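Local structure of organophosphorus hydrolase (Pseudomonas pseudoalcaligenes, 4LE6) at residues A[38-43]-A[298-303]; A[71-76]-A[256-261]; A[77-80]-A[84-87]; A[90-95]-A[242-247]. The protein uses a pair of zinc ions in a metallo-beta-lactamase fold and probably hydrolyses organophosphate triesters. All blocks are in the same frame, centred on the assembly; numbering follows the deposited sequence.

Overall arrangement
Segment 38-43, on an edge strand of the first sheet, opens interaction 1, the widest loop, which shuts at 298-303 in the second sheet; the other three contacts lie inside it. Helix residues 71-76 next open interaction 2, closed by the loop 256-261. Within that lie two contacts that follow one another along the chain, both using strand 85-95: interaction 3, a short return from 77-80 to 84-87, and interaction 4, which joins the two sheets through 90-95 and 242-247 and leads to the zinc site. None of the four cross. Interactions 1 and 4 are joined by a hydrogen bond between Tyr-92 OH and Pro-298 O.

Interaction 1: A[38-43]-A[298-303]; sequences YRMALG and PGLGHV
The phenol ring of Tyr-38 has Leu-300 at its edge, where methyl CD1 lies near the ring plane and 3.9 Å from Tyr-38 CD2. The ring of Pro-298 approaches the same aromatic group at a slant, its CG 3.9 Å from Tyr-38 CD2, while nearer the backbone CB of the proline comes within 3.7 Å of CB of Tyr-38. A cis peptide bond precedes this proline. With CG opposite the main-chain nitrogen (chi1 -178°), the tyrosine ring is carried out beside Pro-298 and Leu-300, and the hydroxyl at its far end is hydrogen-bonded to the backbone nitrogen of Ser-318. Such apolar contacts without hydrogen bonds join the layers of the alpha-beta/beta-alpha sandwich: strand 37-42 borders one sheet, and strand 300-305 belongs to the other. Farther along, Met-40 offers its sulfur instead of a ring, SD standing 4.2 Å from Leu-300 CD1, so that this one methyl serves both residues. The straight run of the methionine through its first two torsions (chi2 -173°) brings the sulfur to the leucine. Between Tyr-38 and Met-40, Arg-39 turns away from 298-303 and is hydrogen-bonded to Thr-32 and Gln-33 of the second subunit.

Interaction 2: A[71-76]-A[256-261]; sequences QSLLAR and FAKPEV
Leu-73 and Lys-258 illustrate how the aliphatic part of a charged side chain can serve as an apolar surface. The leucine methyl CD1 rests 4.1 Å from Lys-258 CD, the two side chains meeting at an angle. The lysine is extended beyond CG, which brings its middle methylenes past the leucine and carries the ammonium group onward. The other methyl of the leucine, CD2, reaches CB of Ala-257 at 4.2 Å. Leu-73 thus uses both branches of its fork, one for each of two consecutive residues; with CG set opposite its own carbonyl carbon (chi1 -72°), the fork extends from the helix toward 256-261.

Hydrogen bonds act within each partner rather than between them. On the helical side, Ala-75 N donates to Gln-71 O and Arg-76 N to Ser-72 O, at 2.8 and 2.9 Å. Across from it, Lys-258 to Val-261 form a type I beta turn, closed by Val-261 N donating to Lys-258 O over 2.9 Å, and Pro-259 O is held by Arg-276 of the long helix 269-286.

Helix 67-76 lies against the loop that follows helix 252-255, and Leu-73, Leu-74 and Val-261 all pack on Val-254 of that short helix. On the other side of the loop, Phe-256 and Pro-259 pack against helix 269-286 and strand 310-314.

Interaction 3: A[77-80]-A[84-87]; sequences MFVA and GVQT
Val-79 and Val-85 meet just after a Schellman motif, the classic way to end a helix and redirect the chain. Phe-78 is its C-prime residue, with positive phi (52°), and two backbone bonds complete it: Val-79 N to Leu-74 O and Phe-78 N to Ala-75 O. The turn sends the chain from helix 67-76 toward strand 85-95, a member of the first sheet of the metallo-beta-lactamase fold.

The side chain of Val-79 can be followed from its root. CB points toward 84-87 but stops 5.4 Å short of Val-85 CG1. The branch CG1 spans what remains: trans to the main-chain nitrogen (chi1 -178°), it reaches to 3.9 Å from CG1 of Val-85, and the two valines meet at a slant, one methyl to one methyl. The second branch, Val-79 CG2, turns back toward Met-77 and lies 3.8 Å from Met-77 CB. Around this pair, Val-79 also packs on Ala-253 of helix 252-255 and on Glu-316 of the second subunit, while Phe-78 stacks its ring on His-302 of that subunit.

No direct hydrogen bond joins the two segments. Gln-86, whose side-chain amide is hydrogen-bonded to Ser-318 and Arg-321 of the second subunit, takes part through its backbone instead. A single water makes the connection, donating to Ala-80 O at 2.7 Å and accepting from Gln-86 N at 2.8 Å.

Interaction 4: A[90-95]-A[242-247]; sequences NAYLIN and LLVWGD. With ZN (zinc ion), chain J; ZN (zinc ion), chain K.
Tyr-92 and Val-244 make the nearest approach, the ring carbon CD2 standing 3.8 Å from methyl CG1 of the valine, which meets the ring at a slant. The valine's other methyl, CG2, is turned to Ile-94, 4.1 Å from its CD1, and these two side chains run past each other in opposite senses. The same CD1 touches Leu-242 CD2 at 4.2 Å; Ile-94 reaches both because its chain is straight out to that terminal methyl (chi2 175°). Here the two sheets of the metallo-beta-lactamase sandwich face each other: strands 90-95 and 242-246 run roughly antiparallel, at 147° to each other, with their axes 9.1 Å apart at closest approach, and side chains fill the interval. Ala-291 and Ile-103 border this layer. The tyrosine hydroxyl is hydrogen-bonded to Pro-298 O, which holds the far end of the ring. Beyond Val-244 the chain leads through Gly-246 to Asp-247, whose OD2 bridges the metals, 2.2 Å from the zinc ion of chain J and 2.1 Å from that of chain K. A water is bound to both ions as well. His-139, His-141 and His-226 complete one metal site with Asp-247; Asp-143, His-144 and His-294 complete the other.

Interaction 1: A[38-43]-A[298-303]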
loop_
_atom_site.group_PDB
_atom_site.type_symbol
_atom_site.label_atom_id
_atom_site.label_comp_id
_atom_site.label_asym_id
_atom_site.label_seq_id
_atom_site.Cartn_x
_atom_site.Cartn_y
_atom_site.Cartn_z
ATOM N N TYR A 38 6.057 -3.039 7.763
ATOM C CA TYR A 38 6.215 -3.589 6.422
ATOM C C TYR A 38 7.681 -3.873 6.105
ATOM O O TYR A 38 8.517 -2.987 6.247
ATOM C CB TYR A 38 5.653 -2.620 5.368
ATOM C CG TYR A 38 5.768 -3.180 3.984
ATOM C CD1 TYR A 38 4.878 -4.143 3.544
ATOM C CD2 TYR A 38 6.786 -2.783 3.116
ATOM C CE1 TYR A 38 4.978 -4.689 2.288
ATOM C CE2 TYR A 38 6.891 -3.335 1.844
ATOM C CZ TYR A 38 5.970 -4.294 1.440
ATOM O OH TYR A 38 6.000 -4.892 0.189
ATOM N N ARG A 39 7.975 -5.093 5.646
ATOM C CA ARG A 39 9.349 -5.518 5.376
ATOM C C ARG A 39 9.742 -5.363 3.902
ATOM O O ARG A 39 8.970 -5.716 3.008
ATOM C CB ARG A 39 9.515 -6.981 5.761
ATOM C CG ARG A 39 10.925 -7.350 6.180
ATOM C CD ARG A 39 11.130 -7.106 7.660
ATOM N NE ARG A 39 10.341 -8.035 8.456
ATOM C CZ ARG A 39 10.098 -7.900 9.754
ATOM N NH1 ARG A 39 9.378 -8.816 10.383
ATOM N NH2 ARG A 39 10.571 -6.862 10.430
ATOM N N MET A 40 10.948 -4.855 3.658
ATOM C CA MET A 40 11.494 -4.784 2.310
ATOM C C MET A 40 12.988 -5.075 2.312
ATOM O O MET A 40 13.733 -4.584 3.165
ATOM C CB MET A 40 11.265 -3.399 1.708
ATOM C CG MET A 40 11.509 -3.344 0.211
ATOM S SD MET A 40 11.423 -1.658 -0.445
ATOM C CE MET A 40 13.012 -0.982 0.060
ATOM N N ALA A 41 13.442 -5.832 1.328
ATOM C CA ALA A 41 14.867 -6.074 1.189
ATOM C C ALA A 41 15.495 -4.890 0.467
ATOM O O ALA A 41 14.900 -4.308 -0.428
ATOM C CB ALA A 41 15.122 -7.356 0.419
ATOM N N LEU A 42 16.693 -4.513 0.876
ATOM C CA LEU A 42 17.469 -3.521 0.144
ATOM C C LEU A 42 18.890 -4.054 0.107
ATOM O O LEU A 42 19.634 -3.859 1.065
ATOM C CB LEU A 42 17.423 -2.174 0.860
ATOM C CG LEU A 42 18.173 -1.064 0.125
ATOM C CD1 LEU A 42 17.254 -0.400 -0.897
ATOM C CD2 LEU A 42 18.701 -0.085 1.110
ATOM N N GLY A 43 19.247 -4.758 -0.966
ATOM C CA GLY A 43 20.494 -5.504 -1.017
ATOM C C GLY A 43 20.568 -6.506 0.118
ATOM O O GLY A 43 19.670 -7.322 0.280
ATOM N N PRO A 298 3.460 2.141 3.781
ATOM C CA PRO A 298 4.779 2.129 4.425
ATOM C C PRO A 298 5.724 3.272 4.019
ATOM O O PRO A 298 6.834 3.360 4.532
ATOM C CB PRO A 298 5.363 0.779 3.990
ATOM C CG PRO A 298 4.727 0.493 2.708
ATOM C CD PRO A 298 3.326 1.037 2.811
ATOM N N GLY A 299 5.298 4.130 3.110
ATOM C CA GLY A 299 6.098 5.285 2.743
ATOM C C GLY A 299 7.285 4.944 1.864
ATOM O O GLY A 299 8.212 5.744 1.718
ATOM N N LEU A 300 7.252 3.755 1.273
ATOM C CA LEU A 300 8.348 3.254 0.445
ATOM C C LEU A 300 7.975 3.298 -1.033
ATOM O O LEU A 300 6.860 2.946 -1.403
ATOM C CB LEU A 300 8.680 1.823 0.826
ATOM C CG LEU A 300 9.290 1.660 2.211
ATOM C CD1 LEU A 300 9.252 0.194 2.622
ATOM C CD2 LEU A 300 10.715 2.196 2.205
ATOM N N GLY A 301 8.906 3.714 -1.884
ATOM C CA GLY A 301 8.625 3.777 -3.299
ATOM C C GLY A 301 9.672 4.552 -4.058
ATOM O O GLY A 301 10.761 4.775 -3.543
ATOM N N HIS A 302 9.331 4.958 -5.281
ATOM C CA HIS A 302 10.252 5.694 -6.134
ATOM C C HIS A 302 9.606 6.977 -6.582
ATOM O O HIS A 302 8.380 7.122 -6.545
ATOM C CB HIS A 302 10.617 4.903 -7.389
ATOM C CG HIS A 302 11.379 3.649 -7.120
ATOM N ND1 HIS A 302 10.762 2.463 -6.785
ATOM C CD2 HIS A 302 12.706 3.389 -7.142
ATOM C CE1 HIS A 302 11.678 1.526 -6.617
ATOM N NE2 HIS A 302 12.868 2.064 -6.823
ATOM N N VAL A 303 10.454 7.902 -7.010
ATOM C CA VAL A 303 10.023 9.165 -7.590
ATOM C C VAL A 303 10.243 9.121 -9.092
ATOM O O VAL A 303 11.335 8.779 -9.547
ATOM C CB VAL A 303 10.868 10.336 -7.046
ATOM C CG1 VAL A 303 10.359 11.664 -7.604
ATOM C CG2 VAL A 303 10.834 10.348 -5.546
#

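Interaction 2: A[71-76]-A[256-261]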
loop_
_atom_site.group_PDB
_atom_site.type_symbol
_atom_site.label_atom_id
_atom_site.label_comp_id
_atom_site.label_asym_id
_atom_site.label_seq_id
_atom_site.Cartn_x
_atom_site.Cartn_y
_atom_site.Cartn_z
ATOM N N GLN A 71 -7.624 21.866 -4.041
ATOM C CA GLN A 71 -8.745 20.928 -3.934
ATOM C C GLN A 71 -8.801 19.956 -5.106
ATOM O O GLN A 71 -9.126 18.780 -4.925
ATOM C CB GLN A 71 -10.081 21.672 -3.826
ATOM C CG GLN A 71 -10.273 22.390 -2.497
ATOM C CD GLN A 71 -10.206 21.442 -1.308
ATOM O OE1 GLN A 71 -10.696 20.312 -1.371
ATOM N NE2 GLN A 71 -9.593 21.894 -0.220
ATOM N N SER A 72 -8.534 20.458 -6.310
ATOM C CA SER A 72 -8.444 19.582 -7.480
ATOM C C SER A 72 -7.354 18.528 -7.286
ATOM O O SER A 72 -7.579 17.335 -7.523
ATOM C CB SER A 72 -8.157 20.393 -8.741
ATOM O OG SER A 72 -9.236 21.272 -9.015
ATOM N N LEU A 73 -6.172 18.961 -6.858
ATOM C CA LEU A 73 -5.095 17.997 -6.600
ATOM C C LEU A 73 -5.472 16.955 -5.546
ATOM O O LEU A 73 -5.143 15.769 -5.679
ATOM C CB LEU A 73 -3.826 18.716 -6.176
ATOM C CG LEU A 73 -3.122 19.471 -7.310
ATOM C CD1 LEU A 73 -2.108 20.426 -6.708
ATOM C CD2 LEU A 73 -2.445 18.499 -8.268
ATOM N N LEU A 74 -6.131 17.389 -4.480
ATOM C CA LEU A 74 -6.582 16.439 -3.462
ATOM C C LEU A 74 -7.645 15.472 -3.987
ATOM O O LEU A 74 -7.574 14.272 -3.736
ATOM C CB LEU A 74 -7.123 17.194 -2.251
ATOM C CG LEU A 74 -6.065 17.994 -1.497
ATOM C CD1 LEU A 74 -6.735 18.839 -0.422
ATOM C CD2 LEU A 74 -5.004 17.087 -0.877
ATOM N N ALA A 75 -8.633 15.997 -4.706
ATOM C CA ALA A 75 -9.689 15.166 -5.264
ATOM C C ALA A 75 -9.123 14.148 -6.261
ATOM O O ALA A 75 -9.556 13.000 -6.301
ATOM C CB ALA A 75 -10.753 16.034 -5.934
ATOM N N ARG A 76 -8.154 14.578 -7.062
ATOM C CA ARG A 76 -7.470 13.688 -7.996
ATOM C C ARG A 76 -6.904 12.417 -7.342
ATOM O O ARG A 76 -6.853 11.347 -7.952
ATOM C CB ARG A 76 -6.326 14.481 -8.626
ATOM C CG ARG A 76 -5.462 13.716 -9.580
ATOM C CD ARG A 76 -4.584 14.682 -10.396
ATOM N NE ARG A 76 -3.669 13.930 -11.237
ATOM C CZ ARG A 76 -2.518 13.418 -10.810
ATOM N NH1 ARG A 76 -2.118 13.610 -9.558
ATOM N NH2 ARG A 76 -1.758 12.725 -11.646
ATOM N N PHE A 256 4.488 16.479 -4.948
ATOM C CA PHE A 256 5.187 15.847 -6.058
ATOM C C PHE A 256 4.818 16.595 -7.327
ATOM O O PHE A 256 5.699 17.077 -8.052
ATOM C CB PHE A 256 4.834 14.369 -6.168
ATOM C CG PHE A 256 5.548 13.501 -5.159
ATOM C CD1 PHE A 256 6.859 13.114 -5.367
ATOM C CD2 PHE A 256 4.901 13.057 -4.017
ATOM C CE1 PHE A 256 7.519 12.297 -4.443
ATOM C CE2 PHE A 256 5.554 12.246 -3.094
ATOM C CZ PHE A 256 6.863 11.869 -3.305
ATOM N N ALA A 257 3.518 16.740 -7.579
ATOM C CA ALA A 257 3.074 17.465 -8.773
ATOM C C ALA A 257 3.512 18.938 -8.751
ATOM O O ALA A 257 3.874 19.503 -9.785
ATOM C CB ALA A 257 1.570 17.367 -8.924
ATOM N N LYS A 258 3.472 19.559 -7.573
ATOM C CA LYS A 258 3.812 20.979 -7.432
ATOM C C LYS A 258 4.745 21.204 -6.236
ATOM O O LYS A 258 4.314 21.644 -5.165
ATOM C CB LYS A 258 2.529 21.799 -7.315
ATOM C CG LYS A 258 1.628 21.602 -8.535
ATOM C CD LYS A 258 0.625 22.729 -8.724
ATOM C CE LYS A 258 -0.238 22.493 -9.971
ATOM N NZ LYS A 258 -1.407 23.419 -10.051
ATOM N N PRO A 259 6.035 20.876 -6.421
ATOM C CA PRO A 259 7.018 20.998 -5.334
ATOM C C PRO A 259 7.125 22.434 -4.844
ATOM O O PRO A 259 7.594 22.635 -3.728
ATOM C CB PRO A 259 8.327 20.563 -5.983
ATOM C CG PRO A 259 7.924 19.699 -7.134
ATOM C CD PRO A 259 6.632 20.308 -7.640
ATOM N N GLU A 260 6.648 23.401 -5.633
ATOM C CA GLU A 260 6.731 24.808 -5.223
ATOM C C GLU A 260 5.839 25.062 -4.007
ATOM O O GLU A 260 6.038 26.033 -3.280
ATOM C CB GLU A 260 6.345 25.784 -6.358
ATOM C CG GLU A 260 4.891 25.681 -6.835
ATOM C CD GLU A 260 4.717 24.709 -7.984
ATOM O OE1 GLU A 260 5.486 23.728 -8.060
ATOM O OE2 GLU A 260 3.810 24.934 -8.819
ATOM N N VAL A 261 4.853 24.193 -3.791
ATOM C CA VAL A 261 3.922 24.362 -2.674
ATOM C C VAL A 261 4.650 24.129 -1.347
ATOM O O VAL A 261 5.404 23.168 -1.212
ATOM C CB VAL A 261 2.691 23.428 -2.822
ATOM C CG1 VAL A 261 1.825 23.432 -1.560
ATOM C CG2 VAL A 261 1.845 23.857 -4.025
#

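Interaction 3: A[77-80]-A[84-87]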
loop_
_atom_site.group_PDB
_atom_site.type_symbol
_atom_site.label_atom_id
_atom_site.label_comp_id
_atom_site.label_asym_id
_atom_site.label_seq_id
_atom_site.Cartn_x
_atom_site.Cartn_y
_atom_site.Cartn_z
ATOM N N MET A 77 -6.450 12.532 -6.104
ATOM C CA MET A 77 -5.912 11.375 -5.393
ATOM C C MET A 77 -6.906 10.874 -4.351
ATOM O O MET A 77 -6.544 10.101 -3.449
ATOM C CB MET A 77 -4.586 11.725 -4.725
ATOM C CG MET A 77 -3.476 12.106 -5.704
ATOM S SD MET A 77 -3.052 10.749 -6.824
ATOM C CE MET A 77 -2.257 9.545 -5.743
ATOM N N PHE A 78 -8.159 11.303 -4.486
ATOM C CA PHE A 78 -9.216 10.887 -3.569
ATOM C C PHE A 78 -8.825 11.123 -2.109
ATOM O O PHE A 78 -9.021 10.258 -1.254
ATOM C CB PHE A 78 -9.569 9.415 -3.825
ATOM C CG PHE A 78 -10.098 9.177 -5.214
ATOM C CD1 PHE A 78 -9.232 9.011 -6.277
ATOM C CD2 PHE A 78 -11.454 9.173 -5.461
ATOM C CE1 PHE A 78 -9.714 8.824 -7.558
ATOM C CE2 PHE A 78 -11.936 8.981 -6.741
ATOM C CZ PHE A 78 -11.054 8.817 -7.793
ATOM N N VAL A 79 -8.266 12.298 -1.835
ATOM C CA VAL A 79 -7.893 12.674 -0.471
ATOM C C VAL A 79 -8.956 13.631 0.071
ATOM O O VAL A 79 -9.184 14.700 -0.496
ATOM C CB VAL A 79 -6.503 13.354 -0.426
ATOM C CG1 VAL A 79 -6.102 13.704 1.013
ATOM C CG2 VAL A 79 -5.448 12.450 -1.048
ATOM N N ALA A 80 -9.609 13.239 1.159
ATOM C CA ALA A 80 -10.618 14.076 1.796
ATOM C C ALA A 80 -9.915 15.157 2.601
ATOM O O ALA A 80 -8.839 14.912 3.151
ATOM C CB ALA A 80 -11.494 13.225 2.709
ATOM N N GLY A 84 -9.677 18.065 7.532
ATOM C CA GLY A 84 -8.229 18.048 7.513
ATOM C C GLY A 84 -7.710 16.856 6.739
ATOM O O GLY A 84 -8.424 15.872 6.559
ATOM N N VAL A 85 -6.463 16.944 6.286
ATOM C CA VAL A 85 -5.829 15.868 5.541
ATOM C C VAL A 85 -5.207 14.874 6.513
ATOM O O VAL A 85 -4.276 15.193 7.251
ATOM C CB VAL A 85 -4.743 16.417 4.600
ATOM C CG1 VAL A 85 -3.976 15.282 3.915
ATOM C CG2 VAL A 85 -5.368 17.353 3.578
ATOM N N GLN A 86 -5.741 13.667 6.539
ATOM C CA GLN A 86 -5.195 12.641 7.412
ATOM C C GLN A 86 -3.800 12.291 6.940
ATOM O O GLN A 86 -3.630 11.772 5.837
ATOM C CB GLN A 86 -6.067 11.395 7.390
ATOM C CG GLN A 86 -5.511 10.248 8.237
ATOM C CD GLN A 86 -6.482 9.085 8.289
ATOM O OE1 GLN A 86 -7.654 9.236 7.959
ATOM N NE2 GLN A 86 -5.998 7.926 8.663
ATOM N N THR A 87 -2.815 12.563 7.785
ATOM C CA THR A 87 -1.435 12.463 7.394
ATOM C C THR A 87 -0.733 11.408 8.250
ATOM O O THR A 87 -0.809 11.428 9.477
ATOM C CB THR A 87 -0.741 13.817 7.533
ATOM O OG1 THR A 87 -1.390 14.776 6.687
ATOM C CG2 THR A 87 0.728 13.723 7.143
HETATM O O HOH W 1 -7.649 12.906 4.570
#

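Interaction 4: A[90-95]-A[242-247]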
loop_
_atom_site.group_PDB
_atom_site.type_symbol
_atom_site.label_atom_id
_atom_site.label_comp_id
_atom_site.label_asym_id
_atom_site.label_seq_id
_atom_site.Cartn_x
_atom_site.Cartn_y
_atom_site.Cartn_z
ATOM N N ASN A 90 5.598 8.115 9.746
ATOM C CA ASN A 90 6.334 6.867 9.656
ATOM C C ASN A 90 7.751 6.962 10.230
ATOM O O ASN A 90 8.361 8.031 10.258
ATOM C CB ASN A 90 6.434 6.420 8.201
ATOM C CG ASN A 90 5.097 6.403 7.498
ATOM O OD1 ASN A 90 4.095 5.898 8.020
ATOM N ND2 ASN A 90 5.081 6.926 6.283
ATOM N N ALA A 91 8.263 5.833 10.696
ATOM C CA ALA A 91 9.675 5.724 11.059
ATOM C C ALA A 91 10.231 4.491 10.354
ATOM O O ALA A 91 9.458 3.680 9.826
ATOM C CB ALA A 91 9.835 5.618 12.538
ATOM N N TYR A 92 11.554 4.352 10.324
ATOM C CA TYR A 92 12.150 3.234 9.581
ATOM C C TYR A 92 13.249 2.534 10.352
ATOM O O TYR A 92 14.115 3.181 10.900
ATOM C CB TYR A 92 12.652 3.739 8.230
ATOM C CG TYR A 92 11.487 4.256 7.433
ATOM C CD1 TYR A 92 10.717 3.392 6.662
ATOM C CD2 TYR A 92 11.095 5.584 7.522
ATOM C CE1 TYR A 92 9.642 3.846 5.955
ATOM C CE2 TYR A 92 10.004 6.040 6.822
ATOM C CZ TYR A 92 9.274 5.154 6.054
ATOM O OH TYR A 92 8.163 5.598 5.358
ATOM N N LEU A 93 13.205 1.206 10.366
ATOM C CA LEU A 93 14.170 0.403 11.103
ATOM C C LEU A 93 14.947 -0.392 10.082
ATOM O O LEU A 93 14.352 -1.154 9.327
ATOM C CB LEU A 93 13.431 -0.553 12.032
ATOM C CG LEU A 93 14.257 -1.490 12.906
ATOM C CD1 LEU A 93 15.089 -0.700 13.889
ATOM C CD2 LEU A 93 13.313 -2.442 13.628
ATOM N N ILE A 94 16.257 -0.195 10.019
ATOM C CA ILE A 94 17.069 -0.853 9.014
ATOM C C ILE A 94 18.113 -1.716 9.707
ATOM O O ILE A 94 18.883 -1.243 10.552
ATOM C CB ILE A 94 17.711 0.170 8.065
ATOM C CG1 ILE A 94 16.596 0.961 7.362
ATOM C CG2 ILE A 94 18.573 -0.522 7.016
ATOM C CD1 ILE A 94 17.070 2.078 6.496
ATOM N N ASN A 95 18.086 -3.000 9.372
ATOM C CA ASN A 95 19.053 -3.965 9.887
ATOM C C ASN A 95 20.099 -4.140 8.789
ATOM O O ASN A 95 19.809 -4.718 7.730
ATOM C CB ASN A 95 18.347 -5.295 10.201
ATOM C CG ASN A 95 19.282 -6.338 10.792
ATOM O OD1 ASN A 95 20.464 -6.361 10.473
ATOM N ND2 ASN A 95 18.753 -7.214 11.652
ATOM N N LEU A 242 18.610 3.558 -0.665
ATOM C CA LEU A 242 17.387 4.024 -0.053
ATOM C C LEU A 242 17.672 5.314 0.683
ATOM O O LEU A 242 18.610 5.399 1.478
ATOM C CB LEU A 242 16.829 2.991 0.932
ATOM C CG LEU A 242 15.645 3.454 1.795
ATOM C CD1 LEU A 242 14.447 3.858 0.955
ATOM C CD2 LEU A 242 15.240 2.341 2.733
ATOM N N LEU A 243 16.858 6.324 0.412
ATOM C CA LEU A 243 17.001 7.597 1.092
ATOM C C LEU A 243 15.831 7.754 2.048
ATOM O O LEU A 243 14.681 7.851 1.624
ATOM C CB LEU A 243 17.020 8.747 0.089
ATOM C CG LEU A 243 17.271 10.117 0.713
ATOM C CD1 LEU A 243 18.738 10.280 1.100
ATOM C CD2 LEU A 243 16.834 11.206 -0.258
ATOM N N VAL A 244 16.134 7.746 3.341
ATOM C CA VAL A 244 15.126 7.973 4.361
ATOM C C VAL A 244 15.118 9.467 4.549
ATOM O O VAL A 244 16.027 10.023 5.185
ATOM C CB VAL A 244 15.453 7.271 5.671
ATOM C CG1 VAL A 244 14.301 7.464 6.668
ATOM C CG2 VAL A 244 15.720 5.804 5.394
ATOM N N TRP A 245 14.104 10.124 3.982
ATOM C CA TRP A 245 14.304 11.534 3.630
ATOM C C TRP A 245 13.730 12.528 4.620
ATOM O O TRP A 245 14.015 13.713 4.535
ATOM C CB TRP A 245 13.896 11.846 2.171
ATOM C CG TRP A 245 12.437 11.991 1.840
ATOM C CD1 TRP A 245 11.370 11.971 2.693
ATOM C CD2 TRP A 245 11.894 12.172 0.523
ATOM N NE1 TRP A 245 10.197 12.144 1.983
ATOM C CE2 TRP A 245 10.497 12.267 0.655
ATOM C CE3 TRP A 245 12.462 12.273 -0.754
ATOM C CZ2 TRP A 245 9.656 12.455 -0.442
ATOM C CZ3 TRP A 245 11.625 12.466 -1.840
ATOM C CH2 TRP A 245 10.237 12.552 -1.676
ATOM N N GLY A 246 12.943 12.041 5.575
ATOM C CA GLY A 246 12.347 12.902 6.565
ATOM C C GLY A 246 11.152 13.645 5.982
ATOM O O GLY A 246 10.280 13.052 5.343
ATOM N N ASP A 247 11.124 14.949 6.214
ATOM C CA ASP A 247 10.005 15.804 5.865
ATOM C C ASP A 247 10.255 16.655 4.606
ATOM O O ASP A 247 9.834 17.815 4.534
ATOM C CB ASP A 247 9.669 16.690 7.068
ATOM C CG ASP A 247 8.929 15.932 8.161
ATOM O OD1 ASP A 247 8.935 14.685 8.126
ATOM O OD2 ASP A 247 8.351 16.588 9.056
HETATM ZN ZN ZN J . 8.826 18.134 10.608
HETATM ZN ZN ZN K . 7.195 15.446 10.447
HETATM O O HOH W 2 7.176 17.019 11.374
#